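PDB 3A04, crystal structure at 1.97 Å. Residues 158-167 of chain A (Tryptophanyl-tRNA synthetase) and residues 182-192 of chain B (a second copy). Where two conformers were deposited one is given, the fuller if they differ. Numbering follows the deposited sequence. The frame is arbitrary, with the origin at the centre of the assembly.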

# COMPACT_ATOMS: atom_id res chain seq x y z
N TYR A 158 -5.69 -6.97 -5.56
CA TYR A 158 -4.20 -7.01 -5.56
C TYR A 158 -3.74 -6.07 -4.50
O TYR A 158 -2.90 -6.33 -3.72
CB TYR A 158 -3.73 -6.42 -6.92
CG TYR A 158 -2.30 -6.00 -7.05
CD1 TYR A 158 -1.31 -6.94 -7.36
CD2 TYR A 158 -1.95 -4.67 -7.05
CE1 TYR A 158 0.01 -6.55 -7.56
CE2 TYR A 158 -0.66 -4.27 -7.25
CZ TYR A 158 0.30 -5.18 -7.57
OH TYR A 158 1.57 -4.71 -7.78
N PHE A 159 -4.32 -4.90 -4.44
CA PHE A 159 -3.85 -3.97 -3.45
C PHE A 159 -4.27 -4.40 -2.03
O PHE A 159 -3.57 -4.15 -1.10
CB PHE A 159 -4.20 -2.40 -3.58
CG PHE A 159 -3.26 -1.52 -2.75
CD1 PHE A 159 -1.97 -1.27 -3.14
CD2 PHE A 159 -3.69 -0.92 -1.57
CE1 PHE A 159 -1.16 -0.49 -2.37
CE2 PHE A 159 -2.83 -0.13 -0.84
CZ PHE A 159 -1.60 0.05 -1.25
N ARG A 160 -5.41 -5.02 -1.90
CA ARG A 160 -5.79 -5.52 -0.56
C ARG A 160 -4.74 -6.50 -0.02
O ARG A 160 -4.45 -6.54 1.18
CB ARG A 160 -7.14 -6.22 -0.63
CG ARG A 160 -7.68 -6.55 0.78
CD ARG A 160 -9.11 -7.17 0.69
NE ARG A 160 -10.04 -6.38 -0.06
CZ ARG A 160 -10.93 -6.88 -0.92
NH1 ARG A 160 -10.99 -8.19 -1.13
NH2 ARG A 160 -11.77 -6.07 -1.53
N LEU A 161 -4.10 -7.31 -0.89
CA LEU A 161 -3.09 -8.17 -0.32
C LEU A 161 -1.96 -7.38 0.28
O LEU A 161 -1.37 -7.83 1.26
CB LEU A 161 -2.46 -9.11 -1.44
CG LEU A 161 -3.42 -10.19 -2.01
CD1 LEU A 161 -2.73 -10.85 -3.23
CD2 LEU A 161 -3.67 -11.22 -0.88
N ILE A 162 -1.57 -6.30 -0.42
CA ILE A 162 -0.48 -5.50 0.04
C ILE A 162 -0.85 -4.93 1.41
O ILE A 162 -0.02 -4.95 2.35
CB ILE A 162 -0.17 -4.32 -0.95
CG1 ILE A 162 0.27 -4.89 -2.35
CG2 ILE A 162 0.93 -3.40 -0.36
CD1 ILE A 162 0.32 -3.77 -3.45
N GLN A 163 -2.08 -4.45 1.53
CA GLN A 163 -2.52 -3.92 2.85
C GLN A 163 -2.52 -4.99 3.97
O GLN A 163 -2.05 -4.74 5.08
CB GLN A 163 -3.91 -3.37 2.75
CG GLN A 163 -4.06 -2.16 1.83
CD GLN A 163 -5.54 -1.78 1.62
OE1 GLN A 163 -6.31 -2.51 0.97
NE2 GLN A 163 -5.93 -0.61 2.17
N LEU A 164 -2.95 -6.18 3.65
CA LEU A 164 -3.01 -7.24 4.66
C LEU A 164 -1.62 -7.81 4.90
O LEU A 164 -1.34 -8.16 6.04
CB LEU A 164 -3.97 -8.33 4.24
CG LEU A 164 -5.43 -7.81 4.04
CD1 LEU A 164 -6.33 -9.03 3.71
CD2 LEU A 164 -6.00 -7.08 5.23
N PHE A 165 -0.74 -7.87 3.87
CA PHE A 165 0.62 -8.37 4.09
C PHE A 165 1.36 -7.50 5.08
O PHE A 165 2.27 -8.03 5.77
CB PHE A 165 1.49 -8.39 2.81
CG PHE A 165 1.03 -9.38 1.76
CD1 PHE A 165 0.16 -10.42 2.07
CD2 PHE A 165 1.57 -9.30 0.46
CE1 PHE A 165 -0.25 -11.36 1.08
CE2 PHE A 165 1.17 -10.24 -0.54
CZ PHE A 165 0.26 -11.27 -0.22
N SER A 166 1.09 -6.19 5.12
CA SER A 166 1.85 -5.30 6.01
C SER A 166 1.71 -5.67 7.48
O SER A 166 2.60 -5.33 8.28
CB SER A 166 1.45 -3.84 5.81
OG SER A 166 0.16 -3.60 6.35
N GLY A 167 0.67 -6.45 7.81
CA GLY A 167 0.51 -6.92 9.20
C GLY A 167 1.28 -8.21 9.50
O GLY A 167 1.37 -8.63 10.67
N THR B 182 6.69 -0.06 12.28
CA THR B 182 6.49 -1.40 11.78
C THR B 182 6.02 -1.24 10.31
O THR B 182 5.53 -0.16 9.94
CB THR B 182 5.41 -2.19 12.64
OG1 THR B 182 4.12 -1.54 12.55
CG2 THR B 182 5.85 -2.30 14.15
N PRO B 183 6.19 -2.28 9.48
CA PRO B 183 5.52 -2.16 8.18
C PRO B 183 4.03 -1.77 8.29
O PRO B 183 3.53 -0.90 7.51
CB PRO B 183 5.75 -3.53 7.55
CG PRO B 183 7.16 -4.00 8.24
CD PRO B 183 6.94 -3.55 9.64
N ALA B 184 3.31 -2.37 9.25
CA ALA B 184 1.87 -2.03 9.39
C ALA B 184 1.61 -0.56 9.76
O ALA B 184 0.67 0.03 9.22
CB ALA B 184 1.12 -3.01 10.43
N LYS B 185 2.38 0.03 10.71
CA LYS B 185 2.16 1.41 11.07
C LYS B 185 2.58 2.31 9.95
O LYS B 185 2.01 3.37 9.75
CB LYS B 185 2.94 1.77 12.39
CG LYS B 185 2.21 1.06 13.63
CD LYS B 185 3.06 1.10 14.92
CE LYS B 185 3.30 2.48 15.34
NZ LYS B 185 4.44 2.52 16.39
N MET B 186 3.54 1.90 9.16
CA MET B 186 3.94 2.67 8.02
C MET B 186 2.81 2.69 7.02
O MET B 186 2.41 3.69 6.56
CB MET B 186 5.20 2.29 7.22
CG MET B 186 6.47 2.11 8.08
SD MET B 186 8.05 2.13 7.19
CE MET B 186 8.41 0.41 6.80
N MET B 187 2.30 1.53 6.71
CA MET B 187 1.15 1.45 5.79
C MET B 187 -0.03 2.28 6.34
O MET B 187 -0.74 3.00 5.59
CB MET B 187 0.79 -0.01 5.57
CG MET B 187 -0.44 -0.21 4.68
SD MET B 187 0.04 0.02 2.91
CE MET B 187 1.38 -1.03 2.88
N ALA B 188 -0.32 2.13 7.63
CA ALA B 188 -1.48 2.88 8.17
C ALA B 188 -1.37 4.39 8.03
O ALA B 188 -2.36 5.09 7.82
CB ALA B 188 -1.69 2.50 9.64
N SER B 189 -0.15 4.90 8.24
CA SER B 189 0.05 6.32 8.13
C SER B 189 -0.20 6.84 6.69
O SER B 189 -0.89 7.83 6.47
CB SER B 189 1.47 6.63 8.60
OG SER B 189 1.66 7.99 8.39
N LEU B 190 0.35 6.16 5.70
CA LEU B 190 0.06 6.54 4.29
C LEU B 190 -1.42 6.39 3.96
O LEU B 190 -1.97 7.16 3.19
CB LEU B 190 0.86 5.70 3.28
CG LEU B 190 2.40 5.65 3.43
CD1 LEU B 190 3.05 4.62 2.50
CD2 LEU B 190 3.01 6.99 3.15
N THR B 191 -2.05 5.35 4.49
CA THR B 191 -3.47 5.05 4.11
C THR B 191 -4.33 6.15 4.74
O THR B 191 -5.30 6.61 4.18
CB THR B 191 -3.85 3.60 4.65
OG1 THR B 191 -3.01 2.63 3.99
CG2 THR B 191 -5.27 3.23 4.32
N GLN B 192 -3.99 6.56 5.97
CA GLN B 192 -4.77 7.61 6.57
C GLN B 192 -4.63 8.88 5.79
O GLN B 192 -5.58 9.66 5.75
CB GLN B 192 -4.30 7.75 8.05
CG GLN B 192 -5.29 8.13 8.99
CD GLN B 192 -4.67 8.61 10.34
OE1 GLN B 192 -5.24 9.49 11.04
NE2 GLN B 192 -3.49 8.05 10.68
O HOH W 1 -3.90 0.21 4.25
O HOH W 2 3.91 -5.04 10.64

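Helices from two copies of a protein often meet without a single direct hydrogen bond between them, with side-chain packing and a few bridging waters making the join. One contact between two copies of tryptophanyl-tRNA synthetase is a compact example. The helix of chain A that includes residues 158-165 and the chain B helix that starts at Pro B183 run at 130° between their N-to-C directions, with axes 9.9 Å apart at closest approach. The backbones come nearest where the chain A stretch is finishing and the chain B helix is starting: the CA atoms of Ser A166 and Ala B184 are 4.7 Å apart. Together the two stretches bury 310 Å².

Along chain B, the first residue prepares the contact without joining it. Thr B182 occupies the N-cap position, and its OG1 accepts from Lys B185 N at 3.0 Å, with an angle of 161° at the hydrogen. The cap satisfies one of the amides that a helix start leaves without a carbonyl partner. Pro B183 follows; as the first helical residue it loses nothing by lacking an amide hydrogen, and its CB packs 3.7 Å from Ser A166 O.

Ala B184 is where the two stretches come closest, and its small side chain suits so near an approach, with CB 4.1 Å from Gly A167 CA. Its amide, another in the first turn without a carbonyl partner in its own helix, has N 3.2 Å from Ser A166 O, yet the angle is too poor for a hydrogen bond. Water 2 resolves the mismatch: it donates to Ser A166 O at 2.7 Å and accepts from Ala B184 N at 3.1 Å, linking the two backbones indirectly.

Lys B185 points away, and the next residue to reach across is Met B187, one turn after Pro B183, whose O accepts from Met B187 N at 2.8 Å. Its CA-to-CB bond is directed toward chain A, and its long, flexible side chain (chi1 t, chi2 p, chi3 p) touches three residues there. Its CB lies 3.7 Å from Ser A166 OG, a hydroxyl already engaged at home, donating to Gln A163 O at 2.8 Å. Further out, Met B187 CE meets Ile A162 CG2 at 4.0 Å, an apolar contact, and Met B187 SD approaches Phe A159 CZ at 4.5 Å, obliquely to the ring.

A further turn on, Thr B191 also faces chain A. Its OG1 donates to Met B187 O at 2.8 Å, turning the hydroxyl back onto its own helix, but the oxygen can still accept. Water 1 donates to Thr B191 OG1 at 2.6 Å and accepts from Gln A163 NE2 at 3.0 Å, while Thr B191 CG2 rests 4.5 Å from that same NE2. The general lesson is plain: Met B187 packs against Ser A166, Ile A162 and Phe A159 between the two water bridges, and those waters connect polar groups that do not bond directly.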